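Local coordinates for oligopeptide-binding protein appA (Bacillus subtilis, PDB 1XOC) that captures oligopeptides outside the cell as the binding-protein component of an ABC permease that serves sporulation and genetic competence in Bacillus subtilis, at residues A[32-40]-A[172-182]; A[405-415]-A[436-444]. All blocks are in the same frame, centred on the assembly; numbering follows the deposited sequence.

Contact 1 of 2, residues A[32-40]-A[172-182]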
loop_
_atom_site.group_PDB
_atom_site.type_symbol
_atom_site.label_atom_id
_atom_site.label_comp_id
_atom_site.label_asym_id
_atom_site.label_seq_id
_atom_site.Cartn_x
_atom_site.Cartn_y
_atom_site.Cartn_z
ATOM N N PRO A 32 7.724 -10.481 -1.505
ATOM C CA PRO A 32 6.298 -10.758 -1.588
ATOM C C PRO A 32 5.845 -11.988 -0.810
ATOM O O PRO A 32 6.675 -12.864 -0.375
ATOM C CB PRO A 32 6.064 -10.987 -3.091
ATOM C CG PRO A 32 7.210 -10.331 -3.764
ATOM C CD PRO A 32 8.366 -10.550 -2.840
ATOM N N THR A 33 4.530 -12.091 -0.662
ATOM C CA THR A 33 3.888 -13.211 0.011
ATOM C C THR A 33 3.162 -14.114 -0.990
ATOM O O THR A 33 3.321 -15.316 -0.990
ATOM C CB THR A 33 2.892 -12.669 1.030
ATOM O OG1 THR A 33 3.602 -11.988 2.057
ATOM C CG2 THR A 33 2.165 -13.783 1.752
ATOM N N LEU A 34 2.358 -13.508 -1.849
ATOM C CA LEU A 34 1.658 -14.264 -2.856
ATOM C C LEU A 34 1.178 -13.334 -3.969
ATOM O O LEU A 34 1.191 -12.143 -3.804
ATOM C CB LEU A 34 0.479 -15.014 -2.232
ATOM C CG LEU A 34 -0.847 -14.312 -1.936
ATOM C CD1 LEU A 34 -1.933 -15.211 -1.475
ATOM C CD2 LEU A 34 -0.750 -13.135 -1.056
ATOM N N PHE A 35 0.746 -13.902 -5.086
ATOM C CA PHE A 35 0.372 -13.114 -6.256
ATOM C C PHE A 35 -1.082 -13.359 -6.582
ATOM O O PHE A 35 -1.425 -14.204 -7.374
ATOM C CB PHE A 35 1.253 -13.473 -7.447
ATOM C CG PHE A 35 2.700 -13.638 -7.094
ATOM C CD1 PHE A 35 3.358 -14.806 -7.359
ATOM C CD2 PHE A 35 3.385 -12.627 -6.481
ATOM C CE1 PHE A 35 4.671 -14.948 -7.034
ATOM C CE2 PHE A 35 4.691 -12.779 -6.152
ATOM C CZ PHE A 35 5.330 -13.950 -6.433
ATOM N N ASN A 36 -1.919 -12.589 -5.923
ATOM C CA ASN A 36 -3.359 -12.696 -6.065
ATOM C C ASN A 36 -4.023 -11.497 -5.396
ATOM O O ASN A 36 -3.987 -11.342 -4.202
ATOM C CB ASN A 36 -3.879 -13.992 -5.438
ATOM C CG ASN A 36 -5.321 -14.286 -5.796
ATOM O OD1 ASN A 36 -6.137 -13.352 -5.938
ATOM N ND2 ASN A 36 -5.663 -15.580 -5.954
ATOM N N SER A 37 -4.579 -10.587 -6.193
ATOM C CA SER A 37 -5.080 -9.344 -5.657
ATOM C C SER A 37 -6.233 -9.507 -4.650
ATOM O O SER A 37 -6.507 -8.589 -3.868
ATOM C CB SER A 37 -5.483 -8.429 -6.792
ATOM O OG SER A 37 -6.632 -8.923 -7.409
ATOM N N LEU A 38 -6.900 -10.660 -4.657
ATOM C CA LEU A 38 -7.987 -10.902 -3.707
ATOM C C LEU A 38 -7.470 -11.158 -2.279
ATOM O O LEU A 38 -8.246 -11.097 -1.323
ATOM C CB LEU A 38 -8.883 -12.047 -4.174
ATOM C CG LEU A 38 -9.524 -11.900 -5.560
ATOM C CD1 LEU A 38 -10.232 -13.194 -5.966
ATOM C CD2 LEU A 38 -10.452 -10.712 -5.509
ATOM N N TYR A 39 -6.174 -11.455 -2.103
ATOM C CA TYR A 39 -5.621 -11.791 -0.826
ATOM C C TYR A 39 -4.455 -10.932 -0.365
ATOM O O TYR A 39 -4.259 -10.772 0.834
ATOM C CB TYR A 39 -5.206 -13.275 -0.836
ATOM C CG TYR A 39 -6.414 -14.158 -1.079
ATOM C CD1 TYR A 39 -6.664 -14.728 -2.319
ATOM C CD2 TYR A 39 -7.348 -14.362 -0.080
ATOM C CE1 TYR A 39 -7.815 -15.498 -2.524
ATOM C CE2 TYR A 39 -8.475 -15.121 -0.275
ATOM C CZ TYR A 39 -8.720 -15.686 -1.508
ATOM O OH TYR A 39 -9.881 -16.452 -1.660
ATOM N N SER A 40 -3.641 -10.444 -1.274
ATOM C CA SER A 40 -2.497 -9.667 -0.887
ATOM C C SER A 40 -2.878 -8.339 -0.253
ATOM O O SER A 40 -3.888 -7.728 -0.629
ATOM C CB SER A 40 -1.548 -9.449 -2.046
ATOM O OG SER A 40 -2.177 -8.730 -3.081
ATOM N N LEU A 172 -8.699 -21.118 -1.435
ATOM C CA LEU A 172 -8.055 -20.476 -2.574
ATOM C C LEU A 172 -6.729 -19.793 -2.215
ATOM O O LEU A 172 -5.780 -19.860 -2.976
ATOM C CB LEU A 172 -8.994 -19.478 -3.252
ATOM C CG LEU A 172 -8.678 -19.092 -4.672
ATOM C CD1 LEU A 172 -8.711 -20.255 -5.620
ATOM C CD2 LEU A 172 -9.735 -18.094 -5.120
ATOM N N GLU A 173 -6.650 -19.162 -1.051
ATOM C CA GLU A 173 -5.429 -18.411 -0.714
ATOM C C GLU A 173 -4.197 -19.323 -0.609
ATOM O O GLU A 173 -3.084 -18.917 -1.004
ATOM C CB GLU A 173 -5.600 -17.652 0.599
ATOM C CG GLU A 173 -4.421 -16.736 0.908
ATOM C CD GLU A 173 -4.626 -15.867 2.139
ATOM O OE1 GLU A 173 -3.651 -15.156 2.431
ATOM O OE2 GLU A 173 -5.715 -15.868 2.780
ATOM N N GLU A 174 -4.387 -20.525 -0.069
ATOM C CA GLU A 174 -3.300 -21.468 0.095
ATOM C C GLU A 174 -2.854 -22.150 -1.206
ATOM O O GLU A 174 -1.814 -22.776 -1.226
ATOM C CB GLU A 174 -3.683 -22.516 1.135
ATOM C CG GLU A 174 -4.890 -23.342 0.781
ATOM C CD GLU A 174 -5.367 -24.247 1.931
ATOM O OE1 GLU A 174 -5.918 -23.704 2.930
ATOM O OE2 GLU A 174 -5.243 -25.499 1.821
ATOM N N ASN A 175 -3.584 -21.986 -2.301
ATOM C CA ASN A 175 -3.283 -22.753 -3.503
ATOM C C ASN A 175 -1.910 -22.399 -4.081
ATOM O O ASN A 175 -1.516 -21.237 -4.101
ATOM C CB ASN A 175 -4.385 -22.509 -4.540
ATOM C CG ASN A 175 -4.430 -23.571 -5.613
ATOM O OD1 ASN A 175 -5.156 -24.589 -5.482
ATOM N ND2 ASN A 175 -3.695 -23.326 -6.707
ATOM N N GLU A 176 -1.178 -23.410 -4.565
ATOM C CA GLU A 176 0.152 -23.191 -5.175
ATOM C C GLU A 176 0.151 -22.219 -6.377
ATOM O O GLU A 176 1.174 -21.626 -6.718
ATOM C CB GLU A 176 0.759 -24.546 -5.590
ATOM C CG GLU A 176 2.209 -24.438 -6.103
ATOM C CD GLU A 176 3.210 -24.044 -5.017
ATOM O OE1 GLU A 176 3.343 -24.820 -4.040
ATOM O OE2 GLU A 176 3.900 -23.001 -5.146
ATOM N N PHE A 177 -0.996 -22.069 -7.011
ATOM C CA PHE A 177 -1.156 -21.072 -8.047
ATOM C C PHE A 177 -0.612 -19.718 -7.600
ATOM O O PHE A 177 -0.040 -18.954 -8.400
ATOM C CB PHE A 177 -2.641 -20.934 -8.397
ATOM C CG PHE A 177 -2.948 -19.864 -9.443
ATOM C CD1 PHE A 177 -3.044 -18.532 -9.096
ATOM C CD2 PHE A 177 -3.132 -20.211 -10.786
ATOM C CE1 PHE A 177 -3.332 -17.563 -10.051
ATOM C CE2 PHE A 177 -3.419 -19.248 -11.718
ATOM C CZ PHE A 177 -3.501 -17.942 -11.362
ATOM N N ASN A 178 -0.835 -19.387 -6.336
ATOM C CA ASN A 178 -0.577 -17.996 -5.889
ATOM C C ASN A 178 0.906 -17.729 -5.606
ATOM O O ASN A 178 1.278 -16.608 -5.369
ATOM C CB ASN A 178 -1.389 -17.717 -4.613
ATOM C CG ASN A 178 -2.886 -17.787 -4.851
ATOM O OD1 ASN A 178 -3.378 -17.289 -5.846
ATOM N ND2 ASN A 178 -3.605 -18.427 -3.943
ATOM N N ARG A 179 1.721 -18.779 -5.611
ATOM C CA ARG A 179 3.124 -18.637 -5.280
ATOM C C ARG A 179 4.052 -19.117 -6.378
ATOM O O ARG A 179 4.830 -18.344 -6.892
ATOM C CB ARG A 179 3.454 -19.356 -3.974
ATOM C CG ARG A 179 2.768 -18.780 -2.770
ATOM C CD ARG A 179 3.019 -19.533 -1.476
ATOM N NE ARG A 179 3.074 -20.969 -1.693
ATOM C CZ ARG A 179 2.027 -21.769 -1.682
ATOM N NH1 ARG A 179 0.822 -21.280 -1.469
ATOM N NH2 ARG A 179 2.182 -23.065 -1.890
ATOM N N LYS A 180 3.959 -20.392 -6.742
ATOM C CA LYS A 180 4.907 -20.842 -7.767
ATOM C C LYS A 180 4.311 -21.460 -9.022
ATOM O O LYS A 180 5.065 -21.754 -9.920
ATOM C CB LYS A 180 6.013 -21.705 -7.140
ATOM C CG LYS A 180 7.028 -20.894 -6.302
ATOM C CD LYS A 180 7.980 -21.737 -5.448
ATOM C CE LYS A 180 8.810 -20.863 -4.509
ATOM N NZ LYS A 180 8.028 -20.435 -3.346
ATOM N N LYS A 181 3.005 -21.342 -9.208
ATOM C CA LYS A 181 2.415 -21.649 -10.494
ATOM C C LYS A 181 1.419 -20.612 -10.995
ATOM O O LYS A 181 0.383 -20.972 -11.512
ATOM C CB LYS A 181 1.743 -23.016 -10.457
ATOM C CG LYS A 181 2.716 -24.140 -10.200
ATOM C CD LYS A 181 2.186 -25.437 -10.738
ATOM C CE LYS A 181 1.116 -25.969 -9.841
ATOM N NZ LYS A 181 0.156 -26.852 -10.575
ATOM N N PRO A 182 1.721 -19.329 -10.843
ATOM C CA PRO A 182 0.704 -18.380 -11.281
ATOM C C PRO A 182 0.605 -18.321 -12.795
ATOM O O PRO A 182 1.619 -18.406 -13.489
ATOM C CB PRO A 182 1.210 -17.052 -10.716
ATOM C CG PRO A 182 2.664 -17.185 -10.704
ATOM C CD PRO A 182 2.901 -18.614 -10.320
#

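Contact 2 of 2, residues A[405-415]-A[436-444]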
loop_
_atom_site.group_PDB
_atom_site.type_symbol
_atom_site.label_atom_id
_atom_site.label_comp_id
_atom_site.label_asym_id
_atom_site.label_seq_id
_atom_site.Cartn_x
_atom_site.Cartn_y
_atom_site.Cartn_z
ATOM N N MET A 405 0.560 -7.985 11.440
ATOM C CA MET A 405 -0.312 -6.830 11.624
ATOM C C MET A 405 -1.747 -7.142 11.207
ATOM O O MET A 405 -2.687 -6.583 11.772
ATOM C CB MET A 405 0.202 -5.614 10.835
ATOM C CG MET A 405 0.106 -5.703 9.367
ATOM S SD MET A 405 0.833 -4.223 8.580
ATOM C CE MET A 405 2.524 -4.481 8.954
ATOM N N ASN A 406 -1.908 -8.062 10.257
ATOM C CA ASN A 406 -3.214 -8.379 9.668
ATOM C C ASN A 406 -4.102 -9.225 10.577
ATOM O O ASN A 406 -3.603 -9.929 11.448
ATOM C CB ASN A 406 -3.022 -9.097 8.308
ATOM C CG ASN A 406 -2.938 -8.134 7.152
ATOM O OD1 ASN A 406 -3.961 -7.649 6.675
ATOM N ND2 ASN A 406 -1.721 -7.833 6.699
ATOM N N PRO A 407 -5.425 -9.184 10.379
ATOM C CA PRO A 407 -6.292 -10.158 11.006
ATOM C C PRO A 407 -5.814 -11.561 10.640
ATOM O O PRO A 407 -5.264 -11.737 9.543
ATOM C CB PRO A 407 -7.650 -9.899 10.348
ATOM C CG PRO A 407 -7.570 -8.548 9.804
ATOM C CD PRO A 407 -6.157 -8.247 9.513
ATOM N N PRO A 408 -5.992 -12.542 11.532
ATOM C CA PRO A 408 -6.586 -12.494 12.860
ATOM C C PRO A 408 -5.589 -12.236 13.995
ATOM O O PRO A 408 -5.884 -12.580 15.149
ATOM C CB PRO A 408 -7.140 -13.912 13.004
ATOM C CG PRO A 408 -6.102 -14.724 12.346
ATOM C CD PRO A 408 -5.604 -13.924 11.189
ATOM N N ASN A 409 -4.431 -11.644 13.678
ATOM C CA ASN A 409 -3.297 -11.585 14.616
ATOM C C ASN A 409 -3.177 -10.247 15.341
ATOM O O ASN A 409 -3.177 -10.200 16.572
ATOM C CB ASN A 409 -1.991 -11.893 13.886
ATOM C CG ASN A 409 -2.007 -13.246 13.215
ATOM O OD1 ASN A 409 -1.522 -13.401 12.085
ATOM N ND2 ASN A 409 -2.527 -14.237 13.904
ATOM N N TRP A 410 -3.081 -9.156 14.589
ATOM C CA TRP A 410 -2.871 -7.838 15.178
ATOM C C TRP A 410 -1.788 -7.853 16.244
ATOM O O TRP A 410 -1.932 -7.257 17.322
ATOM C CB TRP A 410 -4.156 -7.317 15.783
ATOM C CG TRP A 410 -5.293 -7.326 14.815
ATOM C CD1 TRP A 410 -5.502 -6.457 13.774
ATOM C CD2 TRP A 410 -6.406 -8.213 14.829
ATOM N NE1 TRP A 410 -6.665 -6.783 13.125
ATOM C CE2 TRP A 410 -7.244 -7.850 13.758
ATOM C CE3 TRP A 410 -6.769 -9.297 15.635
ATOM C CZ2 TRP A 410 -8.437 -8.523 13.489
ATOM C CZ3 TRP A 410 -7.942 -9.963 15.378
ATOM C CH2 TRP A 410 -8.769 -9.578 14.304
ATOM N N ASP A 411 -0.693 -8.530 15.904
ATOM C CA ASP A 411 0.313 -8.948 16.878
ATOM C C ASP A 411 1.417 -7.901 16.931
ATOM O O ASP A 411 2.540 -8.132 16.465
ATOM C CB ASP A 411 0.844 -10.302 16.439
ATOM C CG ASP A 411 1.929 -10.842 17.340
ATOM O OD1 ASP A 411 2.742 -11.631 16.816
ATOM O OD2 ASP A 411 2.001 -10.456 18.522
ATOM N N PHE A 412 1.050 -6.735 17.459
ATOM C CA PHE A 412 1.969 -5.613 17.654
ATOM C C PHE A 412 1.370 -4.677 18.704
ATOM O O PHE A 412 0.143 -4.623 18.857
ATOM C CB PHE A 412 2.229 -4.865 16.329
ATOM C CG PHE A 412 1.034 -4.134 15.787
ATOM C CD1 PHE A 412 0.045 -4.809 15.109
ATOM C CD2 PHE A 412 0.903 -2.782 15.971
ATOM C CE1 PHE A 412 -1.069 -4.122 14.584
ATOM C CE2 PHE A 412 -0.206 -2.086 15.414
ATOM C CZ PHE A 412 -1.181 -2.779 14.750
ATOM N N ASP A 413 2.234 -3.980 19.442
ATOM C CA ASP A 413 1.821 -2.891 20.342
ATOM C C ASP A 413 1.782 -1.603 19.533
ATOM O O ASP A 413 0.781 -0.869 19.511
ATOM C CB ASP A 413 2.835 -2.690 21.464
ATOM C CG ASP A 413 2.997 -3.904 22.371
ATOM O OD1 ASP A 413 2.043 -4.701 22.515
ATOM O OD2 ASP A 413 4.098 -4.025 22.954
ATOM N N ALA A 414 2.864 -1.352 18.791
ATOM C CA ALA A 414 2.948 -0.178 17.913
ATOM C C ALA A 414 3.867 -0.522 16.764
ATOM O O ALA A 414 4.710 -1.390 16.890
ATOM C CB ALA A 414 3.461 1.033 18.664
ATOM N N MET A 415 3.710 0.150 15.625
ATOM C CA MET A 415 4.620 -0.088 14.514
ATOM C C MET A 415 4.894 1.152 13.715
ATOM O O MET A 415 4.027 2.000 13.591
ATOM C CB MET A 415 4.094 -1.179 13.601
ATOM C CG MET A 415 2.846 -0.818 12.869
ATOM S SD MET A 415 2.303 -2.164 11.800
ATOM C CE MET A 415 0.661 -1.563 11.378
ATOM N N ILE A 436 -12.098 -3.509 11.077
ATOM C CA ILE A 436 -11.198 -4.099 12.039
ATOM C C ILE A 436 -11.143 -5.625 11.902
ATOM O O ILE A 436 -10.055 -6.211 11.826
ATOM C CB ILE A 436 -11.623 -3.724 13.478
ATOM C CG1 ILE A 436 -11.472 -2.215 13.725
ATOM C CG2 ILE A 436 -10.778 -4.490 14.495
ATOM C CD1 ILE A 436 -12.104 -1.774 15.075
ATOM N N LYS A 437 -12.301 -6.264 11.896
ATOM C CA LYS A 437 -12.345 -7.720 12.000
ATOM C C LYS A 437 -11.681 -8.432 10.835
ATOM O O LYS A 437 -10.955 -9.413 11.033
ATOM C CB LYS A 437 -13.779 -8.209 12.161
ATOM C CG LYS A 437 -13.886 -9.710 12.419
ATOM C CD LYS A 437 -15.348 -10.150 12.523
ATOM C CE LYS A 437 -15.479 -11.627 12.896
ATOM N NZ LYS A 437 -16.764 -11.905 13.615
ATOM N N LYS A 438 -11.936 -7.958 9.622
ATOM C CA LYS A 438 -11.423 -8.634 8.436
ATOM C C LYS A 438 -10.800 -7.693 7.409
ATOM O O LYS A 438 -10.596 -8.111 6.283
ATOM C CB LYS A 438 -12.514 -9.460 7.746
ATOM C CG LYS A 438 -13.404 -10.298 8.644
ATOM C CD LYS A 438 -14.594 -10.851 7.865
ATOM C CE LYS A 438 -15.414 -11.802 8.708
ATOM N NZ LYS A 438 -16.310 -12.647 7.856
ATOM N N GLY A 439 -10.493 -6.459 7.778
ATOM C CA GLY A 439 -9.899 -5.493 6.858
ATOM C C GLY A 439 -8.641 -4.836 7.359
ATOM O O GLY A 439 -7.869 -5.422 8.128
ATOM N N LEU A 440 -8.420 -3.599 6.913
ATOM C CA LEU A 440 -7.165 -2.905 7.124
ATOM C C LEU A 440 -7.112 -1.961 8.330
ATOM O O LEU A 440 -6.174 -1.196 8.468
ATOM C CB LEU A 440 -6.832 -2.097 5.867
ATOM C CG LEU A 440 -6.894 -2.804 4.510
ATOM C CD1 LEU A 440 -6.372 -1.878 3.399
ATOM C CD2 LEU A 440 -6.117 -4.073 4.507
ATOM N N ASN A 441 -8.107 -2.047 9.222
ATOM C CA ASN A 441 -8.106 -1.220 10.449
ATOM C C ASN A 441 -7.369 -2.009 11.529
ATOM O O ASN A 441 -7.951 -2.437 12.537
ATOM C CB ASN A 441 -9.535 -0.815 10.850
ATOM C CG ASN A 441 -9.595 0.250 11.962
ATOM O OD1 ASN A 441 -8.617 0.509 12.662
ATOM N ND2 ASN A 441 -10.772 0.859 12.108
ATOM N N TYR A 442 -6.061 -2.109 11.324
ATOM C CA TYR A 442 -5.197 -2.953 12.128
ATOM C C TYR A 442 -5.050 -2.432 13.528
ATOM O O TYR A 442 -4.652 -3.194 14.406
ATOM C CB TYR A 442 -3.804 -3.010 11.514
ATOM C CG TYR A 442 -3.719 -3.530 10.095
ATOM C CD1 TYR A 442 -4.506 -4.577 9.650
ATOM C CD2 TYR A 442 -2.827 -2.956 9.188
ATOM C CE1 TYR A 442 -4.395 -5.071 8.343
ATOM C CE2 TYR A 442 -2.707 -3.448 7.891
ATOM C CZ TYR A 442 -3.493 -4.492 7.470
ATOM O OH TYR A 442 -3.365 -4.977 6.174
ATOM N N VAL A 443 -5.293 -1.139 13.738
ATOM C CA VAL A 443 -5.081 -0.517 15.065
ATOM C C VAL A 443 -6.337 -0.445 15.941
ATOM O O VAL A 443 -6.305 0.134 17.042
ATOM C CB VAL A 443 -4.445 0.901 14.949
ATOM C CG1 VAL A 443 -3.024 0.823 14.362
ATOM C CG2 VAL A 443 -5.348 1.847 14.129
ATOM N N TRP A 444 -7.447 -1.013 15.461
ATOM C CA TRP A 444 -8.674 -1.068 16.250
ATOM C C TRP A 444 -9.247 0.302 16.604
ATOM O O TRP A 444 -9.767 0.521 17.701
ATOM C CB TRP A 444 -8.452 -1.923 17.500
ATOM C CG TRP A 444 -8.342 -3.359 17.175
ATOM C CD1 TRP A 444 -7.381 -3.966 16.400
ATOM C CD2 TRP A 444 -9.256 -4.370 17.550
ATOM N NE1 TRP A 444 -7.635 -5.313 16.310
ATOM C CE2 TRP A 444 -8.790 -5.587 16.997
ATOM C CE3 TRP A 444 -10.436 -4.375 18.315
ATOM C CZ2 TRP A 444 -9.461 -6.797 17.184
ATOM C CZ3 TRP A 444 -11.108 -5.582 18.502
ATOM C CH2 TRP A 444 -10.617 -6.776 17.933
HETATM O O HOH W 1 -7.705 -5.204 10.913
#

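Contact 1 of 2, residues A[32-40]-A[172-182]
Asn178 meets the 32-40 loop with two polar atoms, one from its backbone and one from its side chain. Its carbonyl O takes the amide of Phe35 (N to O 2.8 Å), and its OD1 receives ND2 of Asn36 at 2.9 Å. The second bond is nearly straight at its hydrogen (164°) and lies in the amide plane of the donor, yet it reaches OD1 of Asn178 from above its carbonyl plane, the two amide planes standing 62° apart. At the Phe35 ring edge lies Arg179 O, 3.4 Å from Phe35 CE1, a buried carbonyl with no hydrogen-bond partner. Farther along, Glu173 lies over one face of the Tyr39 ring in a CH-pi contact, CB 3.9 Å from the centroid. With CG anti to the backbone N (chi1 -173°), its carboxylate lies nearly parallel to the ring, Glu173 OE2 3.6 Å from Tyr39 CD2. Leu172 CB meets the Tyr39 hydroxyl. The contact joins two largely irregular loops of a family 5 solute-binding protein, leading into helix 43-52 and strand 188-194. Behind the first shell, Asn36 OD1 accepts from Leu38 N in an Asx turn, fixing its amide. Asn178 ND2 turns back to Glu173 O, while Arg179 gives NH1 to Glu174 O and NH2 to the Glu176 carboxylate.

Contact 2 of 2, residues A[405-415]-A[436-444]
A single water bridges the two loops: it accepts from Trp410 NE1 at 2.9 Å and donates to the carbonyl oxygens of Ile436 (2.7 Å) and Gly439 (2.8 Å). It sits in the plane of the indole, at its edge, and the same edge runs on to Ile436 O, 3.3 Å from Trp410 CZ2. One face of the Trp410 ring lies against Pro407 and Pro408; the opposite face receives Trp444 in a T-shaped pair, planes at 83°, with NE1 of Trp444 pointing to Trp410 CG at 3.4 Å. Replacing Trp410 by an alanine would take away the indole and is likely to leave the water without its N-H donor and a gap between the prolines and Trp444. Tyr442 is buried beside the end of helix 398-405, and its hydroxyl donates to Asn406 OD1 (2.8 Å) from above the carbonyl plane, the amide standing at 75° to the ring. Asn406 ND2 is held chiefly by Val402 O, in the last turn of that helix. This corner borders the binding site of a family 5 solute-binding protein: Met405 and Asn406 pack on a side chain of the bound peptide, to which the Tyr442 hydroxyl also makes a weak hydrogen bond. Met405 covers one face of the tyrosine in a Met-aromatic contact, CG above the ring and SD oblique to it; chi1 of 69°, with CG between the backbone N and the carbonyl carbon, carries the chain there. Pro407 CD meets the ring edge at CE1. At the CB end of Tyr442, Phe412, just ahead of strand 414-420, sets CZ against Tyr442 CB and Val443 CG1.

Overall arrangement
Both contacts are largely buried and join irregular loops, yet they hold separate elements and follow each other along the chain, with centres about 21 Å apart and nearest atoms about 7 Å apart. Contact 1 ties the approach to helix 43-52 to that of strand 188-194 through polar amides beside two packed rings, with Glu173 and Arg179 partly exposed. Contact 2 brings together the link from helix 398-405 to strand 414-420 and the loop ahead of helix 448-457; it relies on aromatic rings, prolines and one bridging water, with exposed Lys437 and Lys438 at its rim. Arg119 connects their surroundings, bonding Ser40 O near contact 1 and touching Leu440 of the 436-444 loop; contact 2 also reaches the bound peptide.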